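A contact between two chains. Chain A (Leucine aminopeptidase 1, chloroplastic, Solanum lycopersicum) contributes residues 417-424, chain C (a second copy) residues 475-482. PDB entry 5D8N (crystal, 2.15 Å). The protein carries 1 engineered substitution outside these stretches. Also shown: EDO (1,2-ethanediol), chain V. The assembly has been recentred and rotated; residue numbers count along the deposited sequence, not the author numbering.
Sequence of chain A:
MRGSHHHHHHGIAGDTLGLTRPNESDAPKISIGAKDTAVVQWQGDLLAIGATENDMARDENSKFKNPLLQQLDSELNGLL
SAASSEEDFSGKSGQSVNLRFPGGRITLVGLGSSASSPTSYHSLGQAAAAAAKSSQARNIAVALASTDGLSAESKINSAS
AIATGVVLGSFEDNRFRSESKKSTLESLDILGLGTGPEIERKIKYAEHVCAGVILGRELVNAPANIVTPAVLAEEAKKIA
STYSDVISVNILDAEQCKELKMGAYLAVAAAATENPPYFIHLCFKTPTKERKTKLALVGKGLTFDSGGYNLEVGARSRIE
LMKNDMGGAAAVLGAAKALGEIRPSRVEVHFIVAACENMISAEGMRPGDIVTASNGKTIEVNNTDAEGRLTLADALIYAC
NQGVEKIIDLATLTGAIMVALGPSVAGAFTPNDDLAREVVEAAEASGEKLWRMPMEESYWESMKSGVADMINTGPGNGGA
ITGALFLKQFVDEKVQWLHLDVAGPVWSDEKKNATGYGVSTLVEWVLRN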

ATOM      1  N   ILE A 417      15.378 -12.643  -8.226  1.00 18.66           N
ATOM      2  CA  ILE A 417      15.978 -13.226  -9.441  1.00 19.49           C
ATOM      3  C   ILE A 417      15.034 -13.156 -10.640  1.00 17.84           C
ATOM      4  O   ILE A 417      15.484 -12.987 -11.752  1.00 17.27           O
ATOM      5  CB  ILE A 417      16.460 -14.680  -9.237  1.00 19.13           C
ATOM      6  CG1 ILE A 417      17.420 -15.069 -10.341  1.00 19.45           C
ATOM      7  CG2 ILE A 417      15.280 -15.639  -9.216  1.00 21.60           C
ATOM      8  CD1 ILE A 417      18.713 -14.277 -10.313  1.00 20.78           C
ATOM      9  N   MET A 418      13.726 -13.206 -10.404  1.00 18.59           N
ATOM     10  CA  MET A 418      12.757 -13.005 -11.482  1.00 20.29           C
ATOM     11  C   MET A 418      12.673 -11.546 -11.925  1.00 19.06           C
ATOM     12  O   MET A 418      12.536 -11.276 -13.104  1.00 19.24           O
ATOM     13  CB  MET A 418      11.359 -13.510 -11.115  1.00 21.80           C
ATOM     14  CG  MET A 418      11.324 -15.015 -10.852  1.00 24.69           C
ATOM     15  SD  MET A 418       9.716 -15.602 -10.271  1.00 27.44           S
ATOM     16  CE  MET A 418       8.712 -15.326 -11.729  1.00 33.66           C
ATOM     17  N   VAL A 419      12.851 -10.595 -11.021  1.00 20.23           N
ATOM     18  CA  VAL A 419      13.001  -9.194 -11.437  1.00 18.88           C
ATOM     19  C   VAL A 419      14.189  -9.063 -12.365  1.00 18.42           C
ATOM     20  O   VAL A 419      14.072  -8.511 -13.452  1.00 18.48           O
ATOM     21  CB  VAL A 419      13.182  -8.247 -10.253  1.00 19.51           C
ATOM     22  CG1 VAL A 419      13.516  -6.841 -10.755  1.00 21.45           C
ATOM     23  CG2 VAL A 419      11.901  -8.212  -9.426  1.00 20.14           C
ATOM     24  N   ALA A 420      15.277  -9.731 -12.004  1.00 17.75           N
ATOM     25  CA  ALA A 420      16.537  -9.650 -12.733  1.00 17.44           C
ATOM     26  C   ALA A 420      16.495 -10.322 -14.104  1.00 18.05           C
ATOM     27  O   ALA A 420      17.041  -9.791 -15.083  1.00 15.70           O
ATOM     28  CB  ALA A 420      17.630 -10.285 -11.893  1.00 17.27           C
ATOM     29  N   LEU A 421      16.010 -11.566 -14.125  1.00 18.48           N
ATOM     30  CA  LEU A 421      16.212 -12.417 -15.285  1.00 18.96           C
ATOM     31  C   LEU A 421      14.913 -12.864 -15.919  1.00 19.09           C
ATOM     32  O   LEU A 421      14.931 -13.586 -16.899  1.00 18.70           O
ATOM     33  CB  LEU A 421      17.048 -13.640 -14.923  1.00 18.48           C
ATOM     34  CG  LEU A 421      18.498 -13.387 -14.533  1.00 19.75           C
ATOM     35  CD1 LEU A 421      19.197 -14.669 -14.054  1.00 19.63           C
ATOM     36  CD2 LEU A 421      19.245 -12.838 -15.718  1.00 21.31           C
ATOM     37  N   GLY A 422      13.798 -12.408 -15.365  1.00 18.78           N
ATOM     38  CA  GLY A 422      12.509 -12.712 -15.925  1.00 19.78           C
ATOM     39  C   GLY A 422      12.016 -14.088 -15.533  1.00 19.83           C
ATOM     40  O   GLY A 422      12.642 -14.783 -14.755  1.00 21.20           O
ATOM     41  N   PRO A 423      10.904 -14.514 -16.123  1.00 20.00           N
ATOM     42  CA  PRO A 423      10.289 -15.795 -15.770  1.00 20.47           C
ATOM     43  C   PRO A 423      11.001 -17.050 -16.280  1.00 20.73           C
ATOM     44  O   PRO A 423      10.720 -18.149 -15.791  1.00 21.12           O
ATOM     45  CB  PRO A 423       8.892 -15.703 -16.390  1.00 21.79           C
ATOM     46  CG  PRO A 423       9.001 -14.683 -17.488  1.00 23.45           C
ATOM     47  CD  PRO A 423      10.047 -13.697 -16.997  1.00 22.66           C
ATOM     48  N   SER A 424      11.890 -16.904 -17.259  1.00 18.53           N
ATOM     49  CA  SER A 424      12.333 -18.026 -18.052  1.00 18.06           C
ATOM     50  C   SER A 424      13.797 -18.426 -17.859  1.00 17.36           C
ATOM     51  O   SER A 424      14.219 -19.458 -18.386  1.00 17.39           O
ATOM     52  CB  SER A 424      12.115 -17.749 -19.535  1.00 20.28           C
ATOM     53  OG  SER A 424      10.785 -17.395 -19.820  1.00 22.43           O
TER
ATOM     54  N   PRO C 475       6.586  -5.718 -18.104  1.00 28.98           N
ATOM     55  CA  PRO C 475       6.356  -6.136 -16.722  1.00 30.43           C
ATOM     56  C   PRO C 475       7.602  -5.994 -15.846  1.00 27.83           C
ATOM     57  O   PRO C 475       8.717  -5.797 -16.329  1.00 27.42           O
ATOM     58  CB  PRO C 475       5.907  -7.595 -16.857  1.00 31.33           C
ATOM     59  CG  PRO C 475       6.337  -8.034 -18.206  1.00 30.06           C
ATOM     60  CD  PRO C 475       6.450  -6.816 -19.073  1.00 29.90           C
ATOM     61  N   GLY C 476       7.393  -5.956 -14.540  1.00 27.57           N
ATOM     62  CA  GLY C 476       8.495  -5.826 -13.585  1.00 26.47           C
ATOM     63  C   GLY C 476       9.542  -6.926 -13.696  1.00 24.65           C
ATOM     64  O   GLY C 476      10.739  -6.687 -13.593  1.00 24.44           O
ATOM     65  N   ASN C 477       9.087  -8.153 -13.865  1.00 23.32           N
ATOM     66  CA  ASN C 477      10.001  -9.252 -14.018  1.00 25.43           C
ATOM     67  C   ASN C 477      10.690  -9.211 -15.366  1.00 25.17           C
ATOM     68  O   ASN C 477      10.041  -9.372 -16.392  1.00 29.45           O
ATOM     69  CB  ASN C 477       9.263 -10.574 -13.827  1.00 25.68           C
ATOM     70  CG  ASN C 477       8.839 -10.780 -12.383  1.00 27.36           C
ATOM     71  OD1 ASN C 477       9.370 -10.167 -11.445  1.00 28.50           O
ATOM     72  ND2 ASN C 477       7.889 -11.666 -12.197  1.00 25.75           N
ATOM     73  N   GLY C 478      12.012  -9.071 -15.359  1.00 22.39           N
ATOM     74  CA  GLY C 478      12.756  -8.861 -16.591  1.00 21.23           C
ATOM     75  C   GLY C 478      12.850  -7.418 -17.070  1.00 20.19           C
ATOM     76  O   GLY C 478      13.320  -7.169 -18.176  1.00 19.40           O
ATOM     77  N   GLY C 479      12.502  -6.476 -16.207  1.00 19.66           N
ATOM     78  CA  GLY C 479      12.359  -5.075 -16.594  1.00 19.69           C
ATOM     79  C   GLY C 479      13.642  -4.468 -17.172  1.00 19.88           C
ATOM     80  O   GLY C 479      13.594  -3.592 -18.044  1.00 19.37           O
ATOM     81  N   ALA C 480      14.797  -4.888 -16.671  1.00 17.43           N
ATOM     82  CA  ALA C 480      16.042  -4.297 -17.155  1.00 18.10           C
ATOM     83  C   ALA C 480      16.361  -4.847 -18.548  1.00 17.53           C
ATOM     84  O   ALA C 480      16.973  -4.171 -19.370  1.00 17.35           O
ATOM     85  CB  ALA C 480      17.175  -4.560 -16.179  1.00 19.55           C
ATOM     86  N   ILE C 481      16.014  -6.114 -18.749  1.00 17.27           N
ATOM     87  CA  ILE C 481      16.183  -6.779 -20.035  1.00 17.62           C
ATOM     88  C   ILE C 481      15.264  -6.150 -21.085  1.00 18.35           C
ATOM     89  O   ILE C 481      15.705  -5.862 -22.207  1.00 18.10           O
ATOM     90  CB  ILE C 481      15.900  -8.288 -19.931  1.00 16.69           C
ATOM     91  CG1 ILE C 481      16.915  -8.925 -18.981  1.00 16.04           C
ATOM     92  CG2 ILE C 481      15.918  -8.927 -21.309  1.00 17.36           C
ATOM     93  CD1 ILE C 481      16.593 -10.354 -18.644  1.00 16.40           C
ATOM     94  N   THR C 482      13.986  -5.997 -20.768  1.00 18.22           N
ATOM     95  CA  THR C 482      13.089  -5.397 -21.759  1.00 18.62           C
ATOM     96  C   THR C 482      13.433  -3.939 -22.021  1.00 18.14           C
ATOM     97  O   THR C 482      13.253  -3.434 -23.105  1.00 19.27           O
ATOM     98  CB  THR C 482      11.606  -5.547 -21.385  1.00 19.37           C
ATOM     99  OG1 THR C 482      11.385  -5.089 -20.059  1.00 18.86           O
ATOM    100  CG2 THR C 482      11.174  -7.018 -21.487  1.00 20.59           C
TER
HETATM  101  C1  EDO V 603       8.989 -10.555 -18.931  1.00 62.33           C
HETATM  102  O1  EDO V 603       9.994  -9.591 -19.277  1.00 54.29           O
HETATM  103  C2  EDO V 603       8.397 -11.177 -20.189  1.00 54.43           C
HETATM  104  O2  EDO V 603       7.253 -11.964 -19.843  1.00 62.31           O
HETATM  105  O   HOH W   1      15.712  -7.353 -15.469  1.00 23.69           O

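What ties the backbones of the two stretches together? The C-terminal end of a helix in chain A meets a turn in chain C that leads into another helix. The amide of C:Gly478 is the donor at the centre: its N lies 2.9 Å from A:Val419 O in a well-aligned hydrogen bond and 3.2 Å from A:Met418 O in a weak one. A:Met418 O is also the acceptor for A:Gly422 N within its own chain, at 2.8 Å. Water 1 extends the link, donating to A:Val419 O and A:Ala420 O, each 2.8 Å from its oxygen, and accepting from C:Ala480 N at 2.9 Å.

Why does C:Asn477 cover more surface than any other residue here? It sits inside a type II turn running from C:Gly476 to C:Gly479, where its CA comes 4.0 Å from the CA of A:Val419. With chi1 at -70° (m), its side chain lies along the helix end, and the contacts are those of packing: OD1 is 3.8 Å from A:Val419 CG2, and ND2 is 3.8 Å from A:Met418 CE. The backbone also fits closely, with C:Asn477 CA 3.4 Å from A:Met418 O. The methionine, extended at chi2 and turned at chi3 to the p rotamer, supplies a flexible apolar surface for the amide group.

How does A:Val419 take part when its CA-to-CB bond points away from chain C? It contributes at both levels: its carbonyl oxygen receives the C:Gly478 amide and the water, while CG2 still reaches the asparagine. Because a beta-branched side chain carries its two methyls close to the backbone, contact with C:Asn477 needs no long reach.

What does C:Ile481 add beyond the turn? Its CA-to-CB bond points toward chain A, and the m,t rotamer carries CD1 to 3.6 Å from A:Ala420 O and 4.0 Å from A:Leu421 CA. This buried aliphatic arm packs against the backbone at the end of the helix, just beyond the carbonyls that accept the C:Gly478 amide.

Why do two glycines face each other where the CA atoms of the stretches lie only 3.9 Å apart? A:Gly422 and C:Gly478, whose CA atoms these are, both have positive phi, which favours glycine. A CB on C:Gly478 would lie 3.5 Å from A:Gly422 CA and would be jammed against the carbonyl oxygen of C:Asn477; one on A:Gly422 would clash with A:Pro423 CD. At the margin, a 1,2-ethanediol, probably from the crystallisation liquor, makes a weak hydrogen bond from O1 to C:Asn477 O at 2.9 Å.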